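Local structure of tubulin-like protein CetZ1 (Haloferax volcanii, 4B46) at residues S61-G65 with H66-A70; G88-D91 with S92-V95. The protein binds and probably hydrolyses GTP as a tubulin-like cytoskeletal protein that controls cell shape and is essential for the rod-shaped cells needed for efficient swimming. All blocks are in the same frame, centred on the assembly; numbering follows the deposited sequence.

Contact 1: residues S61-G65 with H66-A70; sequences SRVKG and HGVGA
The imidazole of His-66 turns one edge to Val-63, whose carbonyl oxygen lies near the ring plane, while the carbonyl oxygen of Lys-64 comes up obliquely, 3.3 Å from His-66 ND1 but at a poor angle for a hydrogen bond. All three belong to a type I' beta turn from Val-63 to His-66, which ends helix 60-63 and sends the chain into the loop before helix 72-81. With CG anti to the carbonyl carbon (chi1 -74°), the histidine ring stands beside its own backbone N, on the side where the carbonyl oxygens of Val-63 and Lys-64 lie. Lys-64 and Gly-65 fill the two corners, both with positive phi, an easy shape for the glycine but a less common one for lysine. The turn is closed by the amide N of His-66, which donates to Val-63 O at 2.9 Å and 146°.

After the turn, Val-63 faces the outgoing chain with all three of its side-chain carbons around one carbonyl: CB and CG1 each lie 3.3 Å from Gly-67 O, and CG2 lies 3.7 Å from the same oxygen. CG1 also meets Val-68, the two side chains lying aslant to each other, and Val-68 packs further on Leu-74 and Ile-78 of helix 72-81. An alanine in place of Val-63 removes both methyls and would probably cost Val-68 CG1 one of its apolar neighbours and open a gap beside the Gly-67 carbonyl. Backbone hydrogen bonds of Gly-65 with Lys-41 and of Gly-67 with Ser-39 fasten the loop to the chain after strand 31-38. Farther along, Gly-69 touches the bound GDP. The CG1 methyls of Val-63 and Val-68 are 4.0 Å apart.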
loop_
_atom_site.group_PDB
_atom_site.type_symbol
_atom_site.label_atom_id
_atom_site.label_comp_id
_atom_site.label_asym_id
_atom_site.label_seq_id
_atom_site.Cartn_x
_atom_site.Cartn_y
_atom_site.Cartn_z
ATOM N N SER A 61 -26.377 -0.411 12.762
ATOM C CA SER A 61 -27.169 0.145 13.856
ATOM C C SER A 61 -27.029 1.666 13.981
ATOM O O SER A 61 -27.863 2.309 14.622
ATOM C CB SER A 61 -26.779 -0.507 15.180
ATOM O OG SER A 61 -25.479 -0.087 15.571
ATOM N N ARG A 62 -25.981 2.232 13.380
ATOM C CA ARG A 62 -25.701 3.666 13.477
ATOM C C ARG A 62 -26.008 4.424 12.196
ATOM O O ARG A 62 -26.425 5.580 12.247
ATOM C CB ARG A 62 -24.221 3.925 13.810
ATOM C CG ARG A 62 -23.721 3.342 15.118
ATOM C CD ARG A 62 -24.258 4.082 16.326
ATOM N NE ARG A 62 -23.679 5.414 16.543
ATOM C CZ ARG A 62 -22.505 5.635 17.134
ATOM N NH1 ARG A 62 -21.747 4.617 17.526
ATOM N NH2 ARG A 62 -22.078 6.876 17.326
ATOM N N VAL A 63 -25.740 3.818 11.043
ATOM C CA VAL A 63 -25.929 4.547 9.791
ATOM C C VAL A 63 -26.770 3.812 8.753
ATOM O O VAL A 63 -26.955 4.315 7.652
ATOM C CB VAL A 63 -24.586 4.997 9.150
ATOM C CG1 VAL A 63 -23.874 5.993 10.055
ATOM C CG2 VAL A 63 -23.696 3.791 8.849
ATOM N N LYS A 64 -27.252 2.624 9.106
ATOM C CA LYS A 64 -28.231 1.913 8.287
ATOM C C LYS A 64 -27.824 1.754 6.820
ATOM O O LYS A 64 -28.643 1.929 5.914
ATOM C CB LYS A 64 -29.591 2.612 8.390
ATOM C CG LYS A 64 -30.254 2.447 9.745
ATOM C CD LYS A 64 -30.706 1.013 9.942
ATOM C CE LYS A 64 -31.219 0.778 11.337
ATOM N NZ LYS A 64 -31.789 -0.589 11.480
ATOM N N GLY A 65 -26.552 1.444 6.592
ATOM C CA GLY A 65 -26.049 1.229 5.249
ATOM C C GLY A 65 -25.731 2.480 4.449
ATOM O O GLY A 65 -25.480 2.406 3.245
ATOM N N HIS A 66 -25.728 3.634 5.103
ATOM C CA HIS A 66 -25.560 4.888 4.382
ATOM C C HIS A 66 -24.201 5.541 4.554
ATOM O O HIS A 66 -24.002 6.681 4.120
ATOM C CB HIS A 66 -26.640 5.886 4.781
ATOM C CG HIS A 66 -27.981 5.576 4.207
ATOM N ND1 HIS A 66 -29.024 5.105 4.974
ATOM C CD2 HIS A 66 -28.452 5.663 2.942
ATOM C CE1 HIS A 66 -30.085 4.923 4.207
ATOM N NE2 HIS A 66 -29.764 5.254 2.969
ATOM N N GLY A 67 -23.269 4.839 5.185
ATOM C CA GLY A 67 -21.942 5.385 5.399
ATOM C C GLY A 67 -21.886 6.413 6.517
ATOM O O GLY A 67 -22.924 6.859 7.026
ATOM N N VAL A 68 -20.669 6.799 6.897
ATOM C CA VAL A 68 -20.471 7.800 7.937
ATOM C C VAL A 68 -19.997 9.115 7.338
ATOM O O VAL A 68 -19.616 10.036 8.066
ATOM C CB VAL A 68 -19.460 7.342 9.009
ATOM C CG1 VAL A 68 -19.861 5.979 9.599
ATOM C CG2 VAL A 68 -18.049 7.300 8.444
ATOM N N GLY A 69 -20.043 9.215 6.011
ATOM C CA GLY A 69 -19.548 10.402 5.338
ATOM C C GLY A 69 -18.065 10.532 5.647
ATOM O O GLY A 69 -17.311 9.576 5.490
ATOM N N ALA A 70 -17.658 11.698 6.131
ATOM C CA ALA A 70 -16.253 11.941 6.443
ATOM C C ALA A 70 -16.074 12.118 7.944
ATOM O O ALA A 70 -15.169 12.819 8.400
ATOM C CB ALA A 70 -15.754 13.175 5.696
#

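Contact 2: residues G88-D91 with S92-V95; sequences GAID and SIPV
Ser-92 N donates to Ala-89 O and Ile-93 N to Ile-90 O, two successive backbone hydrogen bonds near the C-terminal end of helix 83-90. The first, at 3.3 Å between Ser-92 N and Ala-89 O, is long but fairly straight at 160°. The second, from Ile-93 N to Ile-90 O at 2.9 Å, is bent to 146° and closes a type I beta turn from Ile-90 to Ile-93. Beyond the turn Pro-94 is the centre of an inverse gamma turn, spanned by a weak bond from Val-95 N to Ile-93 O.

Ile-93 also presses its CB against the carbonyl that its amide uses, 3.2 Å from Ile-90 O. The apolar contact proper is made by its CD1, which reaches Ile-90 CG2 at 4.3 Å and Ile-90 CA at 4.0 Å. CG1 is anti to the carbonyl carbon (chi1 -70°), which swings the ethyl arm back toward Ile-90. Past this pair, Ile-93 packs on Ala-33 and Val-35 of strand 31-38, whereas Ile-90 and Val-95 both meet Tyr-127.

The polar side chains lie on the outer side. Ser-92 rests its CB 3.6 Å from Ala-89 O, the oxygen that its own amide engages. Asp-91 directs its carboxylate back along the helix, where OD1 is hydrogen-bonded to Gln-87.

The chemistry is therefore divided: main-chain bonds satisfy the carbonyls of Ala-89 and Ile-90 as the helix runs out, isoleucines face the interior, and Asp-91 and Ser-92 meet solvent.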
loop_
_atom_site.group_PDB
_atom_site.type_symbol
_atom_site.label_atom_id
_atom_site.label_comp_id
_atom_site.label_asym_id
_atom_site.label_seq_id
_atom_site.Cartn_x
_atom_site.Cartn_y
_atom_site.Cartn_z
ATOM N N GLY A 88 -15.687 -12.214 11.715
ATOM C CA GLY A 88 -16.499 -13.275 11.160
ATOM C C GLY A 88 -16.020 -13.650 9.771
ATOM O O GLY A 88 -15.833 -14.827 9.472
ATOM N N ALA A 89 -15.799 -12.640 8.935
ATOM C CA ALA A 89 -15.298 -12.836 7.570
ATOM C C ALA A 89 -13.841 -13.284 7.512
ATOM O O ALA A 89 -13.459 -14.069 6.645
ATOM C CB ALA A 89 -15.454 -11.566 6.776
ATOM N N ILE A 90 -13.021 -12.742 8.404
ATOM C CA ILE A 90 -11.615 -13.107 8.471
ATOM C C ILE A 90 -11.458 -14.575 8.900
ATOM O O ILE A 90 -10.503 -15.251 8.503
ATOM C CB ILE A 90 -10.847 -12.162 9.417
ATOM C CG1 ILE A 90 -10.882 -10.734 8.868
ATOM C CG2 ILE A 90 -9.401 -12.598 9.581
ATOM C CD1 ILE A 90 -10.278 -9.718 9.792
ATOM N N ASP A 91 -12.417 -15.076 9.675
ATOM C CA ASP A 91 -12.376 -16.464 10.129
ATOM C C ASP A 91 -12.454 -17.492 8.996
ATOM O O ASP A 91 -12.210 -18.680 9.213
ATOM C CB ASP A 91 -13.490 -16.731 11.142
ATOM C CG ASP A 91 -13.184 -16.162 12.514
ATOM O OD1 ASP A 91 -12.003 -15.870 12.792
ATOM O OD2 ASP A 91 -14.130 -16.012 13.315
ATOM N N SER A 92 -12.796 -17.039 7.794
ATOM C CA SER A 92 -12.882 -17.930 6.641
ATOM C C SER A 92 -11.574 -17.932 5.844
ATOM O O SER A 92 -11.341 -18.809 5.010
ATOM C CB SER A 92 -14.060 -17.538 5.750
ATOM O OG SER A 92 -15.270 -17.522 6.492
ATOM N N ILE A 93 -10.723 -16.949 6.121
ATOM C CA ILE A 93 -9.403 -16.847 5.505
ATOM C C ILE A 93 -8.439 -17.901 6.043
ATOM O O ILE A 93 -8.307 -18.055 7.253
ATOM C CB ILE A 93 -8.792 -15.463 5.792
ATOM C CG1 ILE A 93 -9.550 -14.380 5.026
ATOM C CG2 ILE A 93 -7.300 -15.437 5.468
ATOM C CD1 ILE A 93 -9.079 -12.976 5.341
ATOM N N PRO A 94 -7.747 -18.621 5.144
ATOM C CA PRO A 94 -6.714 -19.561 5.587
ATOM C C PRO A 94 -5.467 -18.786 6.025
ATOM O O PRO A 94 -4.510 -18.633 5.257
ATOM C CB PRO A 94 -6.427 -20.376 4.328
ATOM C CG PRO A 94 -6.706 -19.417 3.202
ATOM C CD PRO A 94 -7.823 -18.523 3.675
ATOM N N VAL A 95 -5.493 -18.292 7.258
ATOM C CA VAL A 95 -4.445 -17.413 7.764
ATOM C C VAL A 95 -3.076 -18.098 7.839
ATOM O O VAL A 95 -2.055 -17.453 7.623
ATOM C CB VAL A 95 -4.839 -16.791 9.126
ATOM C CG1 VAL A 95 -3.709 -15.936 9.687
ATOM C CG2 VAL A 95 -6.109 -15.954 8.972
#

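Contact 1 comes first along the chain and contact 2 follows it, with helix 72-81 and most of helix 83-90 between them. Their centres are 25 Å apart and their nearest atoms about 16 Å, so the two do not touch. Both belong to the GTPase domain of the tubulin/FtsZ family, and each marks where a helix gives way to loop. Strand 31-38 and the residues just after it lie near both: residues 61-70 meet Ser-39 and Lys-41 beyond its end, whereas Ile-93 and Pro-94 pack on its side chains. Their roles differ, since 61-70 leads into the GDP pocket while 88-95, away from the annotated sites, carries the chain toward strand 100-106.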